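Biogenic amine-binding protein (Rhodnius prolixus, PDB 4GE1) binds biogenic amines such as serotonin and norepinephrine in the barrel of a salivary lipocalin, probably sequestering them while the insect feeds on blood. Local coordinates at residues A[26-31]-A[136-141]; A[57-62]-A[186-191]; A[70-75]-A[178-183]; A[120-125]-A[151-156]. All coordinates share one frame; numbering follows the deposited sequence.

Contact 1: residues A[26-31]-A[136-141]; sequences ITHYKL and YAVQSR. With TSS (2-(1H-indol-3-yl)ethanamine), chain E.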
# COMPACT_ATOMS: atom_id res chain seq x y z
N ILE A 26 4.28 -1.94 -5.64
CA ILE A 26 4.41 -3.01 -4.66
C ILE A 26 5.19 -4.16 -5.28
O ILE A 26 4.69 -4.86 -6.16
CB ILE A 26 3.05 -3.48 -4.14
CG1 ILE A 26 2.25 -2.27 -3.63
CG2 ILE A 26 3.23 -4.50 -3.03
CD1 ILE A 26 1.07 -2.62 -2.78
N THR A 27 6.43 -4.32 -4.84
CA THR A 27 7.34 -5.26 -5.48
C THR A 27 7.34 -6.65 -4.84
O THR A 27 7.49 -7.66 -5.54
CB THR A 27 8.78 -4.71 -5.49
OG1 THR A 27 9.16 -4.35 -4.16
CG2 THR A 27 8.85 -3.47 -6.38
N HIS A 28 7.18 -6.70 -3.53
CA HIS A 28 7.23 -7.96 -2.78
C HIS A 28 6.21 -7.87 -1.66
O HIS A 28 5.96 -6.79 -1.12
CB HIS A 28 8.60 -8.16 -2.14
CG HIS A 28 9.74 -8.18 -3.11
ND1 HIS A 28 10.18 -7.05 -3.75
CD2 HIS A 28 10.53 -9.20 -3.52
CE1 HIS A 28 11.20 -7.37 -4.53
NE2 HIS A 28 11.43 -8.66 -4.41
N TYR A 29 5.64 -9.01 -1.28
CA TYR A 29 4.68 -8.99 -0.18
C TYR A 29 4.23 -10.35 0.33
O TYR A 29 4.18 -11.33 -0.42
CB TYR A 29 3.45 -8.16 -0.56
CG TYR A 29 2.61 -8.73 -1.68
CD1 TYR A 29 1.62 -9.66 -1.44
CD2 TYR A 29 2.79 -8.29 -2.99
CE1 TYR A 29 0.82 -10.15 -2.47
CE2 TYR A 29 2.00 -8.77 -4.02
CZ TYR A 29 1.02 -9.70 -3.77
OH TYR A 29 0.26 -10.17 -4.82
N LYS A 30 3.92 -10.39 1.61
CA LYS A 30 3.28 -11.55 2.22
C LYS A 30 1.88 -11.16 2.63
O LYS A 30 1.68 -10.22 3.41
CB LYS A 30 4.05 -12.03 3.44
CG LYS A 30 3.30 -13.11 4.23
CD LYS A 30 4.14 -13.64 5.38
CE LYS A 30 3.41 -14.74 6.14
NZ LYS A 30 4.04 -14.96 7.47
N LEU A 31 0.90 -11.87 2.09
CA LEU A 31 -0.49 -11.69 2.44
C LEU A 31 -0.98 -12.88 3.27
O LEU A 31 -1.09 -13.99 2.76
CB LEU A 31 -1.32 -11.60 1.17
CG LEU A 31 -2.82 -11.61 1.36
CD1 LEU A 31 -3.24 -10.38 2.15
CD2 LEU A 31 -3.51 -11.65 0.01
N TYR A 136 2.25 -7.64 4.70
CA TYR A 136 3.57 -7.04 4.78
C TYR A 136 4.05 -6.76 3.36
O TYR A 136 4.11 -7.68 2.53
CB TYR A 136 4.55 -7.98 5.48
CG TYR A 136 4.38 -8.07 6.98
CD1 TYR A 136 4.95 -7.12 7.82
CD2 TYR A 136 3.68 -9.12 7.55
CE1 TYR A 136 4.81 -7.21 9.19
CE2 TYR A 136 3.53 -9.22 8.92
CZ TYR A 136 4.10 -8.26 9.73
OH TYR A 136 3.95 -8.36 11.09
N ALA A 137 4.38 -5.51 3.07
CA ALA A 137 4.71 -5.14 1.69
C ALA A 137 6.00 -4.34 1.55
O ALA A 137 6.25 -3.40 2.31
CB ALA A 137 3.54 -4.38 1.05
N VAL A 138 6.80 -4.72 0.56
CA VAL A 138 7.91 -3.89 0.09
C VAL A 138 7.45 -3.04 -1.10
O VAL A 138 6.82 -3.54 -2.04
CB VAL A 138 9.14 -4.73 -0.27
CG1 VAL A 138 10.20 -3.86 -0.93
CG2 VAL A 138 9.70 -5.40 0.98
N GLN A 139 7.75 -1.75 -1.04
CA GLN A 139 7.27 -0.79 -2.03
C GLN A 139 8.41 0.05 -2.59
O GLN A 139 9.36 0.40 -1.88
CB GLN A 139 6.17 0.08 -1.41
CG GLN A 139 5.06 -0.75 -0.74
CD GLN A 139 3.97 0.08 -0.09
OE1 GLN A 139 2.80 -0.30 -0.10
NE2 GLN A 139 4.34 1.21 0.48
N SER A 140 8.35 0.35 -3.88
CA SER A 140 9.43 1.04 -4.55
C SER A 140 8.87 2.20 -5.38
O SER A 140 7.71 2.19 -5.78
CB SER A 140 10.19 0.07 -5.45
OG SER A 140 11.22 0.72 -6.19
N ARG A 141 9.70 3.21 -5.61
CA ARG A 141 9.32 4.32 -6.48
C ARG A 141 9.42 3.87 -7.93
O ARG A 141 8.84 4.49 -8.82
CB ARG A 141 10.20 5.54 -6.22
CG ARG A 141 9.96 6.22 -4.87
CD ARG A 141 8.51 6.69 -4.70
NE ARG A 141 8.38 7.70 -3.66
CZ ARG A 141 7.23 8.27 -3.30
NH1 ARG A 141 6.10 7.92 -3.90
NH2 ARG A 141 7.21 9.19 -2.34
N1 TSS E . -4.56 -1.19 -1.20
CA TSS E . -4.80 -1.96 -0.00
CB TSS E . -3.60 -2.53 0.69
CG TSS E . -2.35 -1.71 0.71
CD1 TSS E . -1.18 -1.97 0.03
NE1 TSS E . -0.27 -1.02 0.31
CE2 TSS E . -0.83 -0.10 1.18
CD2 TSS E . -2.12 -0.51 1.45
CZ2 TSS E . -0.32 1.08 1.77
CH2 TSS E . -1.11 1.83 2.64
CZ3 TSS E . -2.42 1.42 2.91
CE3 TSS E . -2.93 0.25 2.32
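The pairing of I26 to K30 with Y136 to Q139 closes the lipocalin beta-barrel, joining strand 23-31 to strand 130-140 antiparallel (177° between segment axes). Y29 and A137 form a non-hydrogen-bonded pair, K30 and Y136 a hydrogen-bonded one. Between I26 and H28 the register slips by one residue, and T27 and H28 both face V138, a classic beta bulge. Here T27 N donates to V138 O (2.9 Å), while V138 N donates to H28 O at 2.8 Å. Past the bulge, K30 N and Y136 O bond at 2.9 Å. The hydroxyl of T27, held between its own backbone N and carbonyl carbon (chi1 54°), sits in the plane of the H28 ring at its edge and shares a hydrogen bond with ND1, OG1 to ND1 2.9 Å. Across the strands it lies against V138, with V138 CG1 3.4 Å from T27 OG1.

On the barrel interior I26 and Q139 run side by side in the same direction. Their ends meet the bound tryptamine differently: I26 CD1 packs 3.7 Å from indole CD1, and Q139 OE1 accepts from indole NE1 at 3.2 Å with an N-H...O angle of 155°. Q139 NE2 in turn is hydrogen-bonded to S121 OG and Y112 OH. With its NH2 end engaged by two hydroxyls, the amide rotation is set and OE1 is presented to the indole N-H, so this seam contributes both an apolar wall and a directional polar recognition point.

Contact 2: residues A[57-62]-A[186-191]; sequences KEVFSN and KLLKQS. With TSS (2-(1H-indol-3-yl)ethanamine), chain E.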
# COMPACT_ATOMS: atom_id res chain seq x y z
N LYS A 57 -5.11 10.98 0.24
CA LYS A 57 -5.91 10.16 -0.65
C LYS A 57 -4.98 9.22 -1.38
O LYS A 57 -3.96 9.66 -1.90
CB LYS A 57 -6.67 11.04 -1.64
CG LYS A 57 -7.60 10.29 -2.58
CD LYS A 57 -8.58 11.26 -3.22
CE LYS A 57 -9.59 10.56 -4.11
NZ LYS A 57 -10.54 11.56 -4.69
N GLU A 58 -5.32 7.93 -1.42
CA GLU A 58 -4.42 6.95 -2.03
C GLU A 58 -5.21 6.00 -2.93
O GLU A 58 -6.10 5.30 -2.46
CB GLU A 58 -3.66 6.17 -0.96
CG GLU A 58 -3.13 7.02 0.19
CD GLU A 58 -2.30 6.21 1.18
OE1 GLU A 58 -1.18 5.79 0.82
OE2 GLU A 58 -2.78 5.99 2.31
N VAL A 59 -4.87 5.99 -4.21
CA VAL A 59 -5.63 5.22 -5.18
C VAL A 59 -4.81 4.05 -5.71
O VAL A 59 -3.70 4.26 -6.22
CB VAL A 59 -6.11 6.09 -6.35
CG1 VAL A 59 -6.79 5.23 -7.40
CG2 VAL A 59 -7.05 7.17 -5.86
N PHE A 60 -5.36 2.84 -5.59
CA PHE A 60 -4.64 1.63 -5.96
C PHE A 60 -5.18 0.99 -7.24
O PHE A 60 -6.39 0.86 -7.42
CB PHE A 60 -4.70 0.59 -4.83
CG PHE A 60 -4.07 1.05 -3.53
CD1 PHE A 60 -4.77 1.85 -2.65
CD2 PHE A 60 -2.79 0.64 -3.17
CE1 PHE A 60 -4.20 2.26 -1.45
CE2 PHE A 60 -2.21 1.05 -1.97
CZ PHE A 60 -2.92 1.86 -1.11
N SER A 61 -4.27 0.60 -8.13
CA SER A 61 -4.60 -0.25 -9.26
C SER A 61 -3.99 -1.64 -9.02
O SER A 61 -2.77 -1.79 -8.96
CB SER A 61 -4.06 0.36 -10.56
OG SER A 61 -4.00 -0.58 -11.61
N ASN A 62 -4.84 -2.66 -8.87
CA ASN A 62 -4.33 -4.01 -8.69
C ASN A 62 -4.65 -4.87 -9.90
O ASN A 62 -5.82 -5.11 -10.19
CB ASN A 62 -4.94 -4.67 -7.45
CG ASN A 62 -4.94 -3.75 -6.27
OD1 ASN A 62 -3.88 -3.38 -5.76
ND2 ASN A 62 -6.12 -3.38 -5.82
N LYS A 186 -7.60 9.63 -12.80
CA LYS A 186 -9.01 10.00 -12.77
C LYS A 186 -9.64 9.87 -11.38
O LYS A 186 -10.34 10.79 -10.92
CB LYS A 186 -9.78 9.16 -13.78
CG LYS A 186 -11.20 9.59 -14.03
CD LYS A 186 -11.87 8.66 -15.02
CE LYS A 186 -11.97 7.25 -14.44
NZ LYS A 186 -12.88 7.20 -13.27
N LEU A 187 -9.43 8.74 -10.71
CA LEU A 187 -10.05 8.55 -9.40
C LEU A 187 -9.45 9.49 -8.35
O LEU A 187 -10.15 9.96 -7.44
CB LEU A 187 -9.98 7.08 -8.96
CG LEU A 187 -10.90 6.12 -9.71
CD1 LEU A 187 -10.76 4.70 -9.21
CD2 LEU A 187 -12.35 6.58 -9.60
N LEU A 188 -8.17 9.78 -8.49
CA LEU A 188 -7.50 10.68 -7.56
C LEU A 188 -8.15 12.06 -7.58
O LEU A 188 -8.27 12.72 -6.54
CB LEU A 188 -6.02 10.79 -7.89
CG LEU A 188 -5.17 11.54 -6.86
CD1 LEU A 188 -4.75 10.62 -5.73
CD2 LEU A 188 -3.95 12.16 -7.53
N LYS A 189 -8.57 12.50 -8.76
CA LYS A 189 -9.16 13.83 -8.89
C LYS A 189 -10.68 13.83 -8.66
O LYS A 189 -11.26 14.85 -8.30
CB LYS A 189 -8.81 14.45 -10.25
CG LYS A 189 -9.20 15.91 -10.38
CD LYS A 189 -8.26 16.67 -11.31
CE LYS A 189 -8.24 16.08 -12.71
NZ LYS A 189 -7.38 16.88 -13.63
N GLN A 190 -11.30 12.67 -8.83
CA GLN A 190 -12.74 12.49 -8.63
C GLN A 190 -13.19 12.81 -7.21
O GLN A 190 -12.49 12.51 -6.24
CB GLN A 190 -13.12 11.05 -8.97
CG GLN A 190 -14.61 10.77 -8.98
CD GLN A 190 -14.97 9.65 -9.93
OE1 GLN A 190 -14.50 9.63 -11.07
NE2 GLN A 190 -15.78 8.71 -9.47
N SER A 191 -14.38 13.39 -7.08
CA SER A 191 -14.93 13.70 -5.76
C SER A 191 -15.63 12.50 -5.12
O SER A 191 -16.37 11.78 -5.80
CB SER A 191 -15.91 14.88 -5.82
OG SER A 191 -16.44 15.15 -4.53
N1 TSS E . -4.56 -1.19 -1.20
CA TSS E . -4.80 -1.96 -0.00
CB TSS E . -3.60 -2.53 0.69
CG TSS E . -2.35 -1.71 0.71
CD1 TSS E . -1.18 -1.97 0.03
NE1 TSS E . -0.27 -1.02 0.31
CE2 TSS E . -0.83 -0.10 1.18
CD2 TSS E . -2.12 -0.51 1.45
CZ2 TSS E . -0.32 1.08 1.77
CH2 TSS E . -1.11 1.83 2.64
CZ3 TSS E . -2.42 1.42 2.91
CE3 TSS E . -2.93 0.25 2.32
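K57, L188 and V59 carry this contact, in which the C-terminal end of helix 181-189 lies against the outside of the lipocalin barrel at strand 55-64. K57 is fully extended, with CG anti to its backbone N (chi1 -177°), and its ammonium arrives among the carbonyls where the helix finishes. NZ donates to L188 O at 3.1 Å, from 63° above the carbonyl plane, and more weakly to L187 O at 3.2 Å. Q190, whose O lies 2.7 Å from K57 NZ, is the first residue to leave helical backbone angles. The ammonium also forms a salt bridge with E196, farther along the C-terminal tail; carbonyls at a helix C-terminus would favour the positive charge.

Beside the lysine, V59 touches two leucines with different methyls: its CG1 meets L187 CB, crossing that side chain at about a right angle, and its CG2 faces L188 CD1 at 4.1 Å. L188 CD1 also reaches K57 O. On the inner side of the same strand, F60 turns its ring to the ligand. The amine N1 of tryptamine stands over the centre of that ring, with N1 3.2 Å from F60 CD2.

Contact 3: residues A[70-75]-A[178-183]; sequences YSYDIS and QYDDET. With TSS (2-(1H-indol-3-yl)ethanamine), chain E.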
# COMPACT_ATOMS: atom_id res chain seq x y z
N TYR A 70 -8.40 -6.15 -13.40
CA TYR A 70 -8.02 -5.09 -12.48
C TYR A 70 -8.99 -5.04 -11.33
O TYR A 70 -10.17 -5.32 -11.49
CB TYR A 70 -8.08 -3.73 -13.18
CG TYR A 70 -6.95 -3.46 -14.13
CD1 TYR A 70 -7.08 -3.70 -15.50
CD2 TYR A 70 -5.74 -2.94 -13.67
CE1 TYR A 70 -6.05 -3.44 -16.38
CE2 TYR A 70 -4.70 -2.67 -14.53
CZ TYR A 70 -4.86 -2.92 -15.89
OH TYR A 70 -3.83 -2.66 -16.76
N SER A 71 -8.48 -4.68 -10.16
CA SER A 71 -9.34 -4.25 -9.07
C SER A 71 -8.79 -2.93 -8.55
O SER A 71 -7.59 -2.66 -8.65
CB SER A 71 -9.36 -5.29 -7.95
OG SER A 71 -8.10 -5.31 -7.29
N TYR A 72 -9.66 -2.10 -7.99
CA TYR A 72 -9.28 -0.77 -7.55
C TYR A 72 -9.76 -0.54 -6.12
O TYR A 72 -10.82 -1.03 -5.72
CB TYR A 72 -9.89 0.29 -8.46
CG TYR A 72 -9.65 0.06 -9.94
CD1 TYR A 72 -10.58 -0.65 -10.71
CD2 TYR A 72 -8.50 0.53 -10.56
CE1 TYR A 72 -10.37 -0.87 -12.07
CE2 TYR A 72 -8.28 0.31 -11.93
CZ TYR A 72 -9.22 -0.39 -12.68
OH TYR A 72 -9.01 -0.59 -14.02
N ASP A 73 -8.98 0.21 -5.35
CA ASP A 73 -9.40 0.64 -4.02
C ASP A 73 -8.78 1.98 -3.67
O ASP A 73 -7.81 2.42 -4.29
CB ASP A 73 -9.13 -0.44 -2.93
CG ASP A 73 -7.67 -0.84 -2.83
OD1 ASP A 73 -7.28 -1.81 -3.52
OD2 ASP A 73 -6.92 -0.22 -2.04
N ILE A 74 -9.37 2.66 -2.69
CA ILE A 74 -8.91 4.00 -2.34
C ILE A 74 -8.87 4.17 -0.84
O ILE A 74 -9.85 3.87 -0.16
CB ILE A 74 -9.83 5.09 -2.92
CG1 ILE A 74 -10.06 4.85 -4.43
CG2 ILE A 74 -9.26 6.47 -2.65
CD1 ILE A 74 -11.13 5.76 -5.04
N SER A 75 -7.74 4.65 -0.34
CA SER A 75 -7.64 4.98 1.07
C SER A 75 -7.85 6.47 1.29
O SER A 75 -7.24 7.30 0.61
CB SER A 75 -6.29 4.58 1.64
OG SER A 75 -6.14 3.18 1.63
N GLN A 178 0.81 -4.91 -15.64
CA GLN A 178 0.35 -3.61 -16.12
C GLN A 178 -0.40 -2.82 -15.05
O GLN A 178 -0.81 -3.37 -14.01
CB GLN A 178 -0.45 -3.74 -17.42
CG GLN A 178 -1.74 -4.51 -17.30
CD GLN A 178 -2.48 -4.58 -18.62
OE1 GLN A 178 -3.57 -4.02 -18.77
NE2 GLN A 178 -1.90 -5.28 -19.58
N TYR A 179 -0.55 -1.53 -15.30
CA TYR A 179 -1.03 -0.60 -14.29
C TYR A 179 -1.99 0.38 -14.97
O TYR A 179 -1.68 0.93 -16.03
CB TYR A 179 0.17 0.14 -13.70
CG TYR A 179 1.25 -0.79 -13.19
CD1 TYR A 179 1.10 -1.45 -11.98
CD2 TYR A 179 2.40 -1.03 -13.92
CE1 TYR A 179 2.07 -2.31 -11.49
CE2 TYR A 179 3.39 -1.89 -13.45
CZ TYR A 179 3.21 -2.53 -12.23
OH TYR A 179 4.17 -3.39 -11.75
N ASP A 180 -3.15 0.59 -14.36
CA ASP A 180 -4.16 1.46 -14.97
C ASP A 180 -3.91 2.92 -14.57
O ASP A 180 -4.64 3.48 -13.77
CB ASP A 180 -5.56 1.02 -14.56
CG ASP A 180 -6.64 1.67 -15.41
OD1 ASP A 180 -6.32 2.63 -16.14
OD2 ASP A 180 -7.80 1.21 -15.36
N ASP A 181 -2.85 3.50 -15.12
CA ASP A 181 -2.48 4.88 -14.83
C ASP A 181 -3.61 5.88 -15.07
O ASP A 181 -3.74 6.87 -14.33
CB ASP A 181 -1.26 5.27 -15.66
CG ASP A 181 0.03 4.69 -15.09
OD1 ASP A 181 0.34 4.97 -13.92
OD2 ASP A 181 0.73 3.95 -15.82
N GLU A 182 -4.42 5.66 -16.10
CA GLU A 182 -5.45 6.65 -16.41
C GLU A 182 -6.56 6.61 -15.36
O GLU A 182 -7.09 7.65 -14.97
CB GLU A 182 -5.99 6.50 -17.83
CG GLU A 182 -7.28 5.73 -17.94
CD GLU A 182 -8.19 6.26 -19.03
OE1 GLU A 182 -7.68 6.66 -20.10
OE2 GLU A 182 -9.42 6.29 -18.81
N THR A 183 -6.90 5.41 -14.88
CA THR A 183 -7.90 5.29 -13.82
C THR A 183 -7.35 5.85 -12.52
O THR A 183 -8.07 6.48 -11.75
CB THR A 183 -8.37 3.84 -13.62
OG1 THR A 183 -9.12 3.42 -14.77
CG2 THR A 183 -9.27 3.73 -12.40
N1 TSS E . -4.56 -1.19 -1.20
CA TSS E . -4.80 -1.96 -0.00
CB TSS E . -3.60 -2.53 0.69
CG TSS E . -2.35 -1.71 0.71
CD1 TSS E . -1.18 -1.97 0.03
NE1 TSS E . -0.27 -1.02 0.31
CE2 TSS E . -0.83 -0.10 1.18
CD2 TSS E . -2.12 -0.51 1.45
CZ2 TSS E . -0.32 1.08 1.77
CH2 TSS E . -1.11 1.83 2.64
CZ3 TSS E . -2.42 1.42 2.91
CE3 TSS E . -2.93 0.25 2.32
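Two tyrosines of strand 69-78, Y70 and Y72, pack against the N-cap of helix 181-189 and the loop leading into it, a partly buried strand-to-helix contact on the outside of the barrel. Y72 OH donates to D180 OD2 at 2.5 Å, and OD2 accepts through its anti lone pair, away from the other carboxylate oxygen. Ring and carboxylate planes are 61° apart. The same OD2 accepts a second bond, from T183 OG1 at 2.6 Å, which arrives 54° out of the carboxylate plane.

In D180, the N-cap, CG is anti to the backbone N (chi1 -166°), and OD1 takes the capping bond from T183 N at 3.1 Å, again from above the plane. The barrel thus bonds directly to the residue that caps helix 181-189, the C-terminal helix on the outside of the lipocalin barrel, and T183 CG2 lies against the Y72 ring, 3.6 Å from CE2.

Y70 lies against the residues just before the helix. D180 CB makes an off-centre CH-pi contact with its ring, 4.2 Å from the centroid, and at the far end Y70 OH approaches Q178 OE1, though that hydroxyl's position is uncertain.

D73 in the same strand faces the barrel interior, where OD2 accepts from tryptamine N1 at 2.7 Å. N93 ND2 also donates to D73 OD2, and N62 ND2 to D73 OD1, so second-shell amides hold the carboxylate.

Contact 4: residues A[120-125]-A[151-156]; sequences YSVVHV and SKVEAA. With TSS (2-(1H-indol-3-yl)ethanamine), chain E.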
# COMPACT_ATOMS: atom_id res chain seq x y z
N TYR A 120 12.24 3.56 -1.46
CA TYR A 120 11.57 2.39 -0.90
C TYR A 120 10.79 2.70 0.37
O TYR A 120 11.08 3.66 1.08
CB TYR A 120 12.59 1.30 -0.58
CG TYR A 120 13.34 1.56 0.72
CD1 TYR A 120 12.90 1.02 1.93
CD2 TYR A 120 14.49 2.34 0.74
CE1 TYR A 120 13.58 1.26 3.12
CE2 TYR A 120 15.17 2.59 1.92
CZ TYR A 120 14.72 2.04 3.11
OH TYR A 120 15.40 2.29 4.28
N SER A 121 9.79 1.87 0.65
CA SER A 121 9.13 1.88 1.94
C SER A 121 8.70 0.46 2.28
O SER A 121 8.45 -0.35 1.40
CB SER A 121 7.92 2.81 1.94
OG SER A 121 6.96 2.41 0.99
N VAL A 122 8.64 0.16 3.57
CA VAL A 122 8.21 -1.16 4.01
C VAL A 122 7.02 -0.98 4.95
O VAL A 122 7.07 -0.18 5.89
CB VAL A 122 9.35 -1.91 4.69
CG1 VAL A 122 8.89 -3.27 5.17
CG2 VAL A 122 10.53 -2.02 3.72
N VAL A 123 5.94 -1.71 4.69
CA VAL A 123 4.69 -1.41 5.38
C VAL A 123 4.01 -2.67 5.92
O VAL A 123 4.18 -3.76 5.39
CB VAL A 123 3.72 -0.61 4.46
CG1 VAL A 123 3.14 -1.50 3.34
CG2 VAL A 123 2.62 0.05 5.27
N HIS A 124 3.27 -2.49 7.01
CA HIS A 124 2.36 -3.51 7.50
C HIS A 124 0.95 -2.94 7.48
O HIS A 124 0.70 -1.88 8.07
CB HIS A 124 2.75 -3.95 8.91
CG HIS A 124 1.73 -4.82 9.58
ND1 HIS A 124 0.78 -4.31 10.44
CD2 HIS A 124 1.51 -6.15 9.52
CE1 HIS A 124 0.01 -5.30 10.88
NE2 HIS A 124 0.44 -6.43 10.33
N VAL A 125 0.05 -3.61 6.78
CA VAL A 125 -1.34 -3.19 6.69
C VAL A 125 -2.26 -4.27 7.23
O VAL A 125 -2.10 -5.44 6.90
CB VAL A 125 -1.76 -2.88 5.26
CG1 VAL A 125 -3.16 -2.27 5.24
CG2 VAL A 125 -0.75 -1.95 4.60
N SER A 151 19.78 -3.88 0.86
CA SER A 151 20.19 -4.16 2.24
C SER A 151 19.29 -3.45 3.25
O SER A 151 18.88 -4.05 4.25
CB SER A 151 21.66 -3.79 2.46
OG SER A 151 21.91 -2.43 2.13
N LYS A 152 18.98 -2.19 2.99
CA LYS A 152 18.08 -1.43 3.86
C LYS A 152 16.70 -2.08 3.98
O LYS A 152 16.10 -2.10 5.05
CB LYS A 152 17.95 0.01 3.37
CG LYS A 152 19.28 0.74 3.24
CD LYS A 152 19.21 2.13 3.85
CE LYS A 152 20.49 2.92 3.61
NZ LYS A 152 20.72 3.16 2.15
N VAL A 153 16.20 -2.62 2.87
CA VAL A 153 14.90 -3.30 2.86
C VAL A 153 14.97 -4.61 3.66
O VAL A 153 14.04 -4.95 4.39
CB VAL A 153 14.44 -3.61 1.42
CG1 VAL A 153 13.30 -4.62 1.42
CG2 VAL A 153 14.02 -2.32 0.70
N GLU A 154 16.07 -5.33 3.49
CA GLU A 154 16.27 -6.60 4.17
C GLU A 154 16.24 -6.40 5.68
O GLU A 154 15.61 -7.16 6.41
CB GLU A 154 17.61 -7.21 3.75
CG GLU A 154 17.77 -8.69 4.07
CD GLU A 154 16.81 -9.56 3.29
OE1 GLU A 154 17.28 -10.38 2.46
OE2 GLU A 154 15.59 -9.42 3.50
N ALA A 155 16.93 -5.35 6.13
CA ALA A 155 16.97 -5.02 7.55
C ALA A 155 15.58 -4.70 8.07
O ALA A 155 15.15 -5.24 9.09
CB ALA A 155 17.91 -3.85 7.78
N ALA A 156 14.88 -3.81 7.38
CA ALA A 156 13.53 -3.43 7.78
C ALA A 156 12.64 -4.66 7.96
O ALA A 156 11.88 -4.74 8.92
CB ALA A 156 12.93 -2.48 6.77
N1 TSS E . -4.56 -1.19 -1.20
CA TSS E . -4.80 -1.96 -0.00
CB TSS E . -3.60 -2.53 0.69
CG TSS E . -2.35 -1.71 0.71
CD1 TSS E . -1.18 -1.97 0.03
NE1 TSS E . -0.27 -1.02 0.31
CE2 TSS E . -0.83 -0.10 1.18
CD2 TSS E . -2.12 -0.51 1.45
CZ2 TSS E . -0.32 1.08 1.77
CH2 TSS E . -1.11 1.83 2.64
CZ3 TSS E . -2.42 1.42 2.91
CE3 TSS E . -2.93 0.25 2.32
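Y120 and V153 make the closest apolar approach here, V153 CG2 lying 3.7 Å from Y120 CD1 as the two side chains slide past each other in opposite directions. The methyl comes to the ring obliquely. Nearer the hydroxyl end, K152 crosses the tyrosine at about a right angle, its CB 3.5 Å from Y120 OH. Two residues along the strand, V122 CG2 packs on A156 CB at 3.9 Å and more loosely on V153 CG1, at 4.4 Å.

The backbones set this alignment. Strand segment 120-125 and helix segment 151-156 run nearly parallel, 15° between their directions and 9.0 Å between axes at closest approach, so Y120 and V122 meet V153 and A156 about one helical turn apart. That places helix 150-159 on the outer wall of the lipocalin barrel. In the second shell, Y120 OH is hydrogen-bonded to D114 OD2, which fixes the outer end of the ring, and V153 also touches V138 on the adjoining strand.

The inward-facing V125 belongs to the pocket: its CG2 lies 3.7 Å from indole CD2 of tryptamine. Across the helix contact itself the cohesion is apolar, methyl against ring and methyl against methyl, while the phenol's polar need is met within the barrel; the helix is therefore held here by shape and burial rather than by directional bonds.

All four contacts reach one curled antiparallel sheet, the lipocalin barrel, and each has a residue touching tryptamine. Contacts 1 and 4 are neighbours, centres 8 Å apart, joined where strands 120-127 and 130-140 pair through Q139 N to S121 O (2.9 Å). Contacts 2 and 3, centres 7 Å apart, share helix 181-189 and the adjoining strands 55-64 and 69-78. The pairs lie far apart: contacts 2 and 4 are separated by about 24 Å between centres, on opposite sides of the chain's centre. In sequence, contact 1 crosses the other three, whereas 120-125/151-156 falls wholly between the segments of contacts 2 and 3. Two helices thus cover separate barrel walls around one amine pocket.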